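Local coordinates for protein putative NAD dependent dehydrogenase (Micromonospora echinospora, PDB 6NOR) that binds NAD and probably acts as an NAD-dependent oxidoreductase in the biosynthesis of the antibiotic gentamicin, at residues W183-A188 with V251-P256; D230-G235 with A346-A351. One frame throughout, in Å; residues are numbered along the deposited sequence.

Interaction 1 (W183-A188 with V251-P256); sequences WFRSKA and VSWACP. With NAD (nicotinamide-adenine-dinucleotide), chain G.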
ATOM      1  N   TRP A 183      31.699 -11.220  14.525  1.00 18.23           N
ATOM      2  CA  TRP A 183      32.536 -10.077  14.874  1.00 18.36           C
ATOM      3  C   TRP A 183      31.707  -8.807  15.057  1.00 20.30           C
ATOM      4  O   TRP A 183      32.116  -7.902  15.758  1.00 21.76           O
ATOM      5  CB  TRP A 183      33.635  -9.850  13.817  1.00 18.20           C
ATOM      6  CG  TRP A 183      33.146  -9.423  12.456  1.00 20.48           C
ATOM      7  CD1 TRP A 183      32.986 -10.222  11.352  1.00 18.10           C
ATOM      8  CD2 TRP A 183      32.750  -8.098  12.049  1.00 18.07           C
ATOM      9  NE1 TRP A 183      32.526  -9.481  10.293  1.00 18.03           N
ATOM     10  CE2 TRP A 183      32.370  -8.177  10.695  1.00 18.01           C
ATOM     11  CE3 TRP A 183      32.689  -6.862  12.698  1.00 18.07           C
ATOM     12  CZ2 TRP A 183      31.941  -7.063   9.979  1.00 17.95           C
ATOM     13  CZ3 TRP A 183      32.257  -5.761  12.000  1.00 18.01           C
ATOM     14  CH2 TRP A 183      31.873  -5.865  10.649  1.00 17.95           C
ATOM     15  N   PHE A 184      30.549  -8.752  14.413  1.00 18.78           N
ATOM     16  CA  PHE A 184      29.657  -7.602  14.529  1.00 18.12           C
ATOM     17  C   PHE A 184      29.238  -7.306  15.966  1.00 20.25           C
ATOM     18  O   PHE A 184      28.894  -6.186  16.267  1.00 21.15           O
ATOM     19  CB  PHE A 184      28.385  -7.802  13.715  1.00 18.08           C
ATOM     20  CG  PHE A 184      28.541  -7.579  12.232  1.00 18.01           C
ATOM     21  CD1 PHE A 184      28.943  -8.609  11.404  1.00 17.99           C
ATOM     22  CD2 PHE A 184      28.198  -6.370  11.665  1.00 17.96           C
ATOM     23  CE1 PHE A 184      29.033  -8.437  10.053  1.00 17.93           C
ATOM     24  CE2 PHE A 184      28.287  -6.184  10.293  1.00 18.51           C
ATOM     25  CZ  PHE A 184      28.709  -7.223   9.488  1.00 17.88           C
ATOM     26  N   ARG A 185      29.247  -8.304  16.848  1.00 18.26           N
ATOM     27  CA  ARG A 185      28.675  -8.095  18.177  1.00 18.32           C
ATOM     28  C   ARG A 185      29.701  -7.786  19.287  1.00 21.06           C
ATOM     29  O   ARG A 185      29.339  -7.729  20.454  1.00 18.45           O
ATOM     30  CB  ARG A 185      27.818  -9.299  18.560  1.00 18.37           C
ATOM     31  CG  ARG A 185      26.622  -9.450  17.627  1.00 24.36           C
ATOM     32  CD  ARG A 185      25.598 -10.467  18.101  1.00 29.52           C
ATOM     33  NE  ARG A 185      24.319 -10.309  17.395  1.00 36.75           N
ATOM     34  CZ  ARG A 185      23.306  -9.562  17.833  1.00 40.39           C
ATOM     35  NH1 ARG A 185      23.398  -8.891  18.976  1.00 38.02           N
ATOM     36  NH2 ARG A 185      22.196  -9.483  17.127  1.00 49.52           N
ATOM     37  N   SER A 186      30.958  -7.531  18.916  1.00 21.91           N
ATOM     38  CA  SER A 186      31.969  -7.104  19.885  1.00 21.28           C
ATOM     39  C   SER A 186      32.511  -5.722  19.572  1.00 18.36           C
ATOM     40  O   SER A 186      32.870  -5.458  18.439  1.00 22.28           O
ATOM     41  CB  SER A 186      33.126  -8.093  19.929  1.00 24.89           C
ATOM     42  OG  SER A 186      32.711  -9.313  20.519  1.00 32.16           O
ATOM     43  N   LYS A 187      32.568  -4.850  20.579  1.00 18.39           N
ATOM     44  CA  LYS A 187      33.151  -3.517  20.445  1.00 22.41           C
ATOM     45  C   LYS A 187      34.555  -3.567  19.879  1.00 22.32           C
ATOM     46  O   LYS A 187      34.902  -2.797  19.003  1.00 26.23           O
ATOM     47  CB  LYS A 187      33.211  -2.787  21.784  1.00 25.14           C
ATOM     48  CG  LYS A 187      31.943  -2.120  22.225  1.00 32.20           C
ATOM     49  CD  LYS A 187      32.079  -1.725  23.692  1.00 41.63           C
ATOM     50  CE  LYS A 187      30.841  -1.041  24.230  1.00 46.46           C
ATOM     51  NZ  LYS A 187      30.998  -0.722  25.671  1.00 52.69           N
ATOM     52  N   ALA A 188      35.354  -4.487  20.398  1.00 25.44           N
ATOM     53  CA  ALA A 188      36.741  -4.604  19.990  1.00 27.59           C
ATOM     54  C   ALA A 188      36.857  -4.743  18.473  1.00 31.01           C
ATOM     55  O   ALA A 188      37.733  -4.148  17.860  1.00 38.57           O
ATOM     56  CB  ALA A 188      37.411  -5.796  20.691  1.00 21.45           C
ATOM     57  N   VAL A 251      17.122   2.748  14.237  1.00 18.14           N
ATOM     58  CA  VAL A 251      17.761   1.533  13.744  1.00 18.10           C
ATOM     59  C   VAL A 251      17.601   0.378  14.715  1.00 18.17           C
ATOM     60  O   VAL A 251      17.502   0.569  15.908  1.00 20.87           O
ATOM     61  CB  VAL A 251      19.259   1.749  13.459  1.00 21.34           C
ATOM     62  CG1 VAL A 251      19.461   2.879  12.426  1.00 17.96           C
ATOM     63  CG2 VAL A 251      20.039   2.003  14.753  1.00 18.08           C
ATOM     64  N   SER A 252      17.567  -0.834  14.193  1.00 19.34           N
ATOM     65  CA  SER A 252      17.327  -1.992  15.024  1.00 18.22           C
ATOM     66  C   SER A 252      17.846  -3.251  14.376  1.00 18.18           C
ATOM     67  O   SER A 252      17.724  -3.421  13.171  1.00 18.11           O
ATOM     68  CB  SER A 252      15.833  -2.149  15.310  1.00 18.97           C
ATOM     69  OG  SER A 252      15.594  -3.320  16.059  1.00 22.64           O
ATOM     70  N   TRP A 253      18.413  -4.122  15.206  1.00 18.22           N
ATOM     71  CA  TRP A 253      18.828  -5.469  14.834  1.00 18.21           C
ATOM     72  C   TRP A 253      17.819  -6.515  15.284  1.00 18.28           C
ATOM     73  O   TRP A 253      18.019  -7.693  15.075  1.00 18.28           O
ATOM     74  CB  TRP A 253      20.165  -5.814  15.464  1.00 18.22           C
ATOM     75  CG  TRP A 253      21.397  -5.330  14.772  1.00 18.14           C
ATOM     76  CD1 TRP A 253      21.501  -4.747  13.535  1.00 18.06           C
ATOM     77  CD2 TRP A 253      22.710  -5.387  15.297  1.00 18.15           C
ATOM     78  NE1 TRP A 253      22.806  -4.458  13.258  1.00 18.02           N
ATOM     79  CE2 TRP A 253      23.574  -4.838  14.327  1.00 22.55           C
ATOM     80  CE3 TRP A 253      23.251  -5.869  16.490  1.00 18.22           C
ATOM     81  CZ2 TRP A 253      24.952  -4.757  14.520  1.00 22.45           C
ATOM     82  CZ3 TRP A 253      24.620  -5.778  16.683  1.00 18.21           C
ATOM     83  CH2 TRP A 253      25.451  -5.233  15.704  1.00 18.14           C
ATOM     84  N   ALA A 254      16.739  -6.091  15.926  1.00 19.46           N
ATOM     85  CA  ALA A 254      15.844  -7.065  16.532  1.00 21.14           C
ATOM     86  C   ALA A 254      14.475  -7.039  15.885  1.00 24.26           C
ATOM     87  O   ALA A 254      13.477  -7.395  16.512  1.00 21.09           O
ATOM     88  CB  ALA A 254      15.732  -6.816  18.019  1.00 23.29           C
ATOM     89  N   CYS A 255      14.434  -6.628  14.623  1.00 23.23           N
ATOM     90  CA  CYS A 255      13.175  -6.534  13.903  1.00 18.35           C
ATOM     91  C   CYS A 255      12.953  -7.715  12.945  1.00 21.90           C
ATOM     92  O   CYS A 255      13.728  -7.931  12.021  1.00 27.08           O
ATOM     93  CB  CYS A 255      13.135  -5.220  13.132  1.00 23.30           C
ATOM     94  SG  CYS A 255      11.556  -4.874  12.323  1.00 35.46           S
ATOM     95  N   PRO A 256      11.872  -8.474  13.150  1.00 22.77           N
ATOM     96  CA  PRO A 256      11.561  -9.660  12.336  1.00 18.35           C
ATOM     97  C   PRO A 256      10.853  -9.319  11.014  1.00 18.28           C
ATOM     98  O   PRO A 256      10.406  -8.192  10.814  1.00 18.28           O
ATOM     99  CB  PRO A 256      10.623 -10.456  13.254  1.00 18.46           C
ATOM    100  CG  PRO A 256       9.871  -9.395  13.976  1.00 18.54           C
ATOM    101  CD  PRO A 256      10.792  -8.179  14.107  1.00 18.49           C
TER
HETATM  102  PA  NAD G 401      32.034 -11.027   6.825  1.00 22.83           P
HETATM  103  O1A NAD G 401      32.231 -11.597   8.250  1.00 25.09           O
HETATM  104  O2A NAD G 401      31.018 -11.756   6.028  1.00 19.78           O
HETATM  105  O5B NAD G 401      33.400 -11.086   6.056  1.00 20.72           O
HETATM  106  C5B NAD G 401      34.560 -10.574   6.688  1.00 20.65           C
HETATM  107  C4B NAD G 401      35.761 -11.189   5.923  1.00 23.14           C
HETATM  108  O4B NAD G 401      36.870 -10.577   6.222  1.00 26.85           O
HETATM  109  C3B NAD G 401      35.944 -12.622   6.369  1.00 26.04           C
HETATM  110  O3B NAD G 401      36.087 -13.397   5.255  1.00 28.71           O
HETATM  111  C2B NAD G 401      37.254 -12.599   7.203  1.00 23.04           C
HETATM  112  O2B NAD G 401      37.921 -13.906   7.067  1.00 24.52           O
HETATM  113  C1B NAD G 401      37.928 -11.702   6.604  1.00 22.62           C
HETATM  114  N9A NAD G 401      38.912 -11.051   7.449  1.00 20.72           N
HETATM  115  C8A NAD G 401      38.884 -10.782   8.769  1.00 18.23           C
HETATM  116  N7A NAD G 401      40.023 -10.115   9.079  1.00 21.37           N
HETATM  117  C5A NAD G 401      40.743  -9.978   7.964  1.00 18.28           C
HETATM  118  C6A NAD G 401      41.958  -9.408   7.721  1.00 19.03           C
HETATM  119  N6A NAD G 401      42.785  -8.787   8.629  1.00 18.45           N
HETATM  120  N1A NAD G 401      42.453  -9.394   6.492  1.00 18.93           N
HETATM  121  C2A NAD G 401      41.769  -9.970   5.473  1.00 18.29           C
HETATM  122  N3A NAD G 401      40.567 -10.545   5.717  1.00 22.33           N
HETATM  123  C4A NAD G 401      40.053 -10.546   6.952  1.00 19.76           C
HETATM  124  O3  NAD G 401      31.643  -9.535   6.985  1.00 34.85           O
HETATM  125  PN  NAD G 401      30.934  -8.586   5.919  1.00 17.82           P
HETATM  126  O1N NAD G 401      31.360  -8.817   4.507  1.00 17.80           O
HETATM  127  O2N NAD G 401      29.426  -8.704   6.060  1.00 20.96           O
HETATM  128  O5D NAD G 401      31.359  -7.123   6.320  1.00 19.87           O
HETATM  129  C5D NAD G 401      32.630  -6.613   5.964  1.00 17.83           C
HETATM  130  C4D NAD G 401      32.557  -5.074   5.903  1.00 17.80           C
HETATM  131  O4D NAD G 401      31.647  -4.650   5.073  1.00 18.71           O
HETATM  132  C3D NAD G 401      32.141  -4.498   7.289  1.00 21.73           C
HETATM  133  O3D NAD G 401      32.838  -3.411   7.520  1.00 20.39           O
HETATM  134  C2D NAD G 401      30.631  -4.219   7.136  1.00 19.41           C
HETATM  135  O2D NAD G 401      30.226  -3.143   8.085  1.00 21.38           O
HETATM  136  C1D NAD G 401      30.516  -3.848   5.892  1.00 19.37           C
HETATM  137  N1N NAD G 401      29.225  -4.144   5.345  1.00 23.31           N
HETATM  138  C2N NAD G 401      28.630  -3.208   4.507  1.00 22.28           C
HETATM  139  C3N NAD G 401      27.373  -3.441   3.945  1.00 22.81           C
HETATM  140  C7N NAD G 401      26.776  -2.344   3.048  1.00 26.56           C
HETATM  141  O7N NAD G 401      25.686  -2.454   2.623  1.00 31.44           O
HETATM  142  N7N NAD G 401      27.544  -1.181   2.766  1.00 26.81           N
HETATM  143  C4N NAD G 401      26.677  -4.599   4.209  1.00 18.04           C
HETATM  144  C5N NAD G 401      27.272  -5.549   5.041  1.00 22.35           C
HETATM  145  C6N NAD G 401      28.552  -5.312   5.611  1.00 24.26           C

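Interaction 2 (D230-G235 with A346-A351); sequences DVEDQG and AAYRSA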
ATOM      1  N   ASP A 230      28.648  -7.293  23.425  1.00 21.93           N
ATOM      2  CA  ASP A 230      28.567  -6.154  24.334  1.00 27.81           C
ATOM      3  C   ASP A 230      28.149  -4.871  23.620  1.00 23.58           C
ATOM      4  O   ASP A 230      28.504  -3.782  24.043  1.00 21.83           O
ATOM      5  CB  ASP A 230      29.909  -5.943  25.041  1.00 37.64           C
ATOM      6  CG  ASP A 230      31.078  -5.899  24.075  1.00 52.47           C
ATOM      7  OD1 ASP A 230      30.836  -5.733  22.865  1.00 62.09           O
ATOM      8  OD2 ASP A 230      32.238  -6.016  24.521  1.00 60.58           O
ATOM      9  N   VAL A 231      27.399  -4.995  22.530  1.00 18.52           N
ATOM     10  CA  VAL A 231      26.977  -3.815  21.770  1.00 21.88           C
ATOM     11  C   VAL A 231      25.465  -3.721  21.714  1.00 22.86           C
ATOM     12  O   VAL A 231      24.782  -4.694  21.984  1.00 23.56           O
ATOM     13  CB  VAL A 231      27.539  -3.816  20.331  1.00 18.36           C
ATOM     14  CG1 VAL A 231      29.044  -3.716  20.354  1.00 18.35           C
ATOM     15  CG2 VAL A 231      27.072  -5.071  19.553  1.00 18.34           C
ATOM     16  N   GLU A 232      24.957  -2.549  21.341  1.00 18.47           N
ATOM     17  CA  GLU A 232      23.520  -2.284  21.340  1.00 18.46           C
ATOM     18  C   GLU A 232      22.812  -2.920  20.140  1.00 18.41           C
ATOM     19  O   GLU A 232      23.410  -3.060  19.080  1.00 19.55           O
ATOM     20  CB  GLU A 232      23.265  -0.780  21.366  1.00 18.44           C
ATOM     21  CG  GLU A 232      23.370  -0.078  20.018  1.00 18.34           C
ATOM     22  CD  GLU A 232      24.803   0.104  19.521  1.00 28.55           C
ATOM     23  OE1 GLU A 232      25.766  -0.193  20.255  1.00 29.93           O
ATOM     24  OE2 GLU A 232      24.968   0.547  18.377  1.00 25.07           O
ATOM     25  N   ASP A 233      21.542  -3.290  20.326  1.00 22.16           N
ATOM     26  CA  ASP A 233      20.685  -3.871  19.273  1.00 22.51           C
ATOM     27  C   ASP A 233      19.738  -2.856  18.663  1.00 21.24           C
ATOM     28  O   ASP A 233      19.189  -3.055  17.580  1.00 19.29           O
ATOM     29  CB  ASP A 233      19.824  -5.010  19.823  1.00 26.25           C
ATOM     30  CG  ASP A 233      20.606  -6.275  20.075  1.00 33.42           C
ATOM     31  OD1 ASP A 233      20.969  -6.960  19.099  1.00 44.08           O
ATOM     32  OD2 ASP A 233      20.825  -6.608  21.255  1.00 34.54           O
ATOM     33  N   GLN A 234      19.479  -1.794  19.397  1.00 18.43           N
ATOM     34  CA  GLN A 234      18.592  -0.767  18.896  1.00 24.52           C
ATOM     35  C   GLN A 234      19.057   0.582  19.352  1.00 20.29           C
ATOM     36  O   GLN A 234      19.668   0.725  20.401  1.00 19.13           O
ATOM     37  CB  GLN A 234      17.148  -0.997  19.340  1.00 26.06           C
ATOM     38  CG  GLN A 234      16.954  -1.151  20.800  1.00 33.95           C
ATOM     39  CD  GLN A 234      15.478  -1.184  21.201  1.00 40.98           C
ATOM     40  OE1 GLN A 234      15.145  -1.565  22.316  1.00 38.57           O
ATOM     41  NE2 GLN A 234      14.599  -0.771  20.295  1.00 50.68           N
ATOM     42  N   GLY A 235      18.763   1.575  18.533  1.00 20.16           N
ATOM     43  CA  GLY A 235      19.101   2.935  18.854  1.00 18.35           C
ATOM     44  C   GLY A 235      18.208   3.908  18.130  1.00 20.81           C
ATOM     45  O   GLY A 235      17.702   3.633  17.034  1.00 21.28           O
ATOM     46  N   ALA A 346      29.171  11.327  18.770  1.00 20.54           N
ATOM     47  CA  ALA A 346      28.350  12.192  19.603  1.00 19.41           C
ATOM     48  C   ALA A 346      27.130  11.445  20.127  1.00 21.33           C
ATOM     49  O   ALA A 346      26.785  11.562  21.292  1.00 25.40           O
ATOM     50  CB  ALA A 346      27.927  13.424  18.840  1.00 18.02           C
ATOM     51  N   ALA A 347      26.502  10.657  19.261  1.00 21.79           N
ATOM     52  CA  ALA A 347      25.343   9.884  19.644  1.00 18.14           C
ATOM     53  C   ALA A 347      25.653   8.881  20.757  1.00 18.21           C
ATOM     54  O   ALA A 347      24.900   8.765  21.707  1.00 19.86           O
ATOM     55  CB  ALA A 347      24.767   9.171  18.429  1.00 18.77           C
ATOM     56  N   TYR A 348      26.765   8.171  20.649  1.00 18.19           N
ATOM     57  CA  TYR A 348      27.169   7.228  21.691  1.00 23.92           C
ATOM     58  C   TYR A 348      27.455   7.930  23.030  1.00 18.31           C
ATOM     59  O   TYR A 348      27.168   7.403  24.100  1.00 25.08           O
ATOM     60  CB  TYR A 348      28.408   6.431  21.251  1.00 18.22           C
ATOM     61  CG  TYR A 348      28.093   5.230  20.384  1.00 23.64           C
ATOM     62  CD1 TYR A 348      27.309   4.177  20.867  1.00 18.45           C
ATOM     63  CD2 TYR A 348      28.576   5.141  19.080  1.00 18.12           C
ATOM     64  CE1 TYR A 348      27.033   3.076  20.073  1.00 18.22           C
ATOM     65  CE2 TYR A 348      28.312   4.041  18.286  1.00 18.10           C
ATOM     66  CZ  TYR A 348      27.546   3.016  18.779  1.00 22.55           C
ATOM     67  OH  TYR A 348      27.277   1.934  17.978  1.00 23.49           O
ATOM     68  N   ARG A 349      28.021   9.119  22.973  1.00 18.28           N
ATOM     69  CA  ARG A 349      28.213   9.880  24.198  1.00 27.07           C
ATOM     70  C   ARG A 349      26.885  10.276  24.825  1.00 26.81           C
ATOM     71  O   ARG A 349      26.698  10.110  26.022  1.00 22.08           O
ATOM     72  CB  ARG A 349      29.061  11.116  23.933  1.00 32.05           C
ATOM     73  CG  ARG A 349      30.534  10.789  23.874  1.00 39.07           C
ATOM     74  CD  ARG A 349      31.307  11.979  23.398  1.00 45.27           C
ATOM     75  NE  ARG A 349      30.939  13.164  24.161  1.00 52.11           N
ATOM     76  CZ  ARG A 349      31.125  14.401  23.724  1.00 46.74           C
ATOM     77  NH1 ARG A 349      31.664  14.595  22.520  1.00 42.23           N
ATOM     78  NH2 ARG A 349      30.769  15.434  24.481  1.00 43.83           N
ATOM     79  N   SER A 350      25.968  10.786  24.003  1.00 23.74           N
ATOM     80  CA  SER A 350      24.632  11.157  24.458  1.00 18.43           C
ATOM     81  C   SER A 350      23.891  10.000  25.089  1.00 18.51           C
ATOM     82  O   SER A 350      23.218  10.166  26.093  1.00 22.30           O
ATOM     83  CB  SER A 350      23.816  11.710  23.291  1.00 19.78           C
ATOM     84  OG  SER A 350      22.474  11.938  23.668  1.00 23.46           O
ATOM     85  N   ALA A 351      24.010   8.818  24.508  1.00 22.92           N
ATOM     86  CA  ALA A 351      23.308   7.669  25.058  1.00 23.09           C
ATOM     87  C   ALA A 351      23.927   7.276  26.395  1.00 21.84           C
ATOM     88  O   ALA A 351      23.245   6.811  27.293  1.00 22.28           O
ATOM     89  CB  ALA A 351      23.340   6.482  24.077  1.00 20.47           C
TER

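Interaction 1 (W183-A188 with V251-P256)
The CA atoms of Arg185 and Trp253, the nearest pair across the segments, are 10.7 Å apart, so these residues meet through long side chains. Residues 183-185 belong to a 3-10 segment leading into helix 187-190. Residues 251-252 end strand 246-252, in the sheet of the GFO/IDH/MocA C-terminal domain, and 253-256 run on as a loop. Ser252 OG accepts a hydrogen bond from Ala254 N in an ST turn. No hydrogen bond joins the segments. Instead the Trp253 indole reaches across to the 3-10 segment. With CG opposite the carbonyl carbon (chi1 -82°) and chi2 near zero, the six-membered ring leads toward residues 184-185. Trp253 CH2 meets Phe184 O at 3.6 Å, with the carbonyl oxygen at the indole edge. Arg185 stretches back the other way, its chain extended from CG to NE. Trp253 CE3 lies over one face of the guanidinium, 3.8 Å from Arg185 NH2, and the two planes are 62° apart, so this is not a parallel stack. The polar ends are held by others: Arg185 NH1 makes a salt bridge to Asp233, and Trp253 NE1 bonds Asp197.

The same 3-10 segment reaches the cofactor. Trp183 NE1 donates to NAD O1A at 3.0 Å and weakly to NAD O3 at 3.4 Å. Phe184 lies over one face of the Trp183 indole, offset toward the rim. A leucine in place of Trp183 has no N-H, so NAD O1A would probably be left without this donor, and Phe184 without the flat surface it packs on. Farther along the cofactor, Trp183 CH2 packs against NAD C3D at 3.6 Å. The Phe184 ring, in turn, presents its edge to the second phosphate, with CZ 3.8 Å from NAD O2N.

Interaction 2 (D230-G235 with A346-A351)
Glu232 CG sits between the backbone N and the carbonyl carbon (chi1 81°), and a bend at chi2 turns its carboxylate toward Tyr348. Tyr348 CG stands opposite its own carbonyl carbon, and the ring leaves the side of helix 334-353 with OH reaching Glu232. The contact joins this C-terminal helix to the segment entering strand 234-241, in the mixed sheet of the GFO/IDH/MocA C-terminal domain. The lead-in carries a classic beta bulge, where Asp233 and Gln234 both face Arg223 of the neighbouring strand.

One hydrogen bond ties the two segments. Tyr348 OH donates to Glu232 OE2 at 2.7 Å. The hydroxyl comes from the syn side of the carboxylate, 26° out of its plane. The two side chains cross at about a right angle, and the carboxylate and ring planes are 73° apart. Glu232 CD lies in the plane of the ring, at its edge, so neither ring face is used in this contact.

Both atoms of this bond have further partners. Glu232 OE2 also accepts from Leu195 N and, weakly, from Gly193 N, so the buried carboxylate is gripped by backbone amides as well as by the phenol. These donors are likely to favour the charged form of Glu232. Tyr348 OH is bonded to Thr196 OG1 too. The hydroxyl therefore links the C-terminal helix both to Glu232 and to helix 194-197.

Between the segments themselves the contact is small and polar, with no apolar packing. The second carboxylate oxygen stays near the ring: Glu232 OE1 is 3.5 Å from Tyr348 CE1, near the ring plane.

Overall arrangement
Interactions 1 and 2 lie side by side at the mixed sheet, their centres about 11 Å apart. They share that sheet: strands 234-241 and 246-252 are neighbours, and Val251 N lies 3.0 Å from Gly235 O in a probable hydrogen bond. Trp253 N and Asp233 O make a similar link at 2.7 Å. Interaction 1 is buried, and one of its segments also touches the cofactor. It works by indole packing and guanidinium contact. Interaction 2 is only partly buried and smaller. It rests on a single phenol-to-carboxylate bond to the C-terminal helix. The salt-bridge partner of interaction 1 comes from segment 230-235, so the two contacts also share a charge pair.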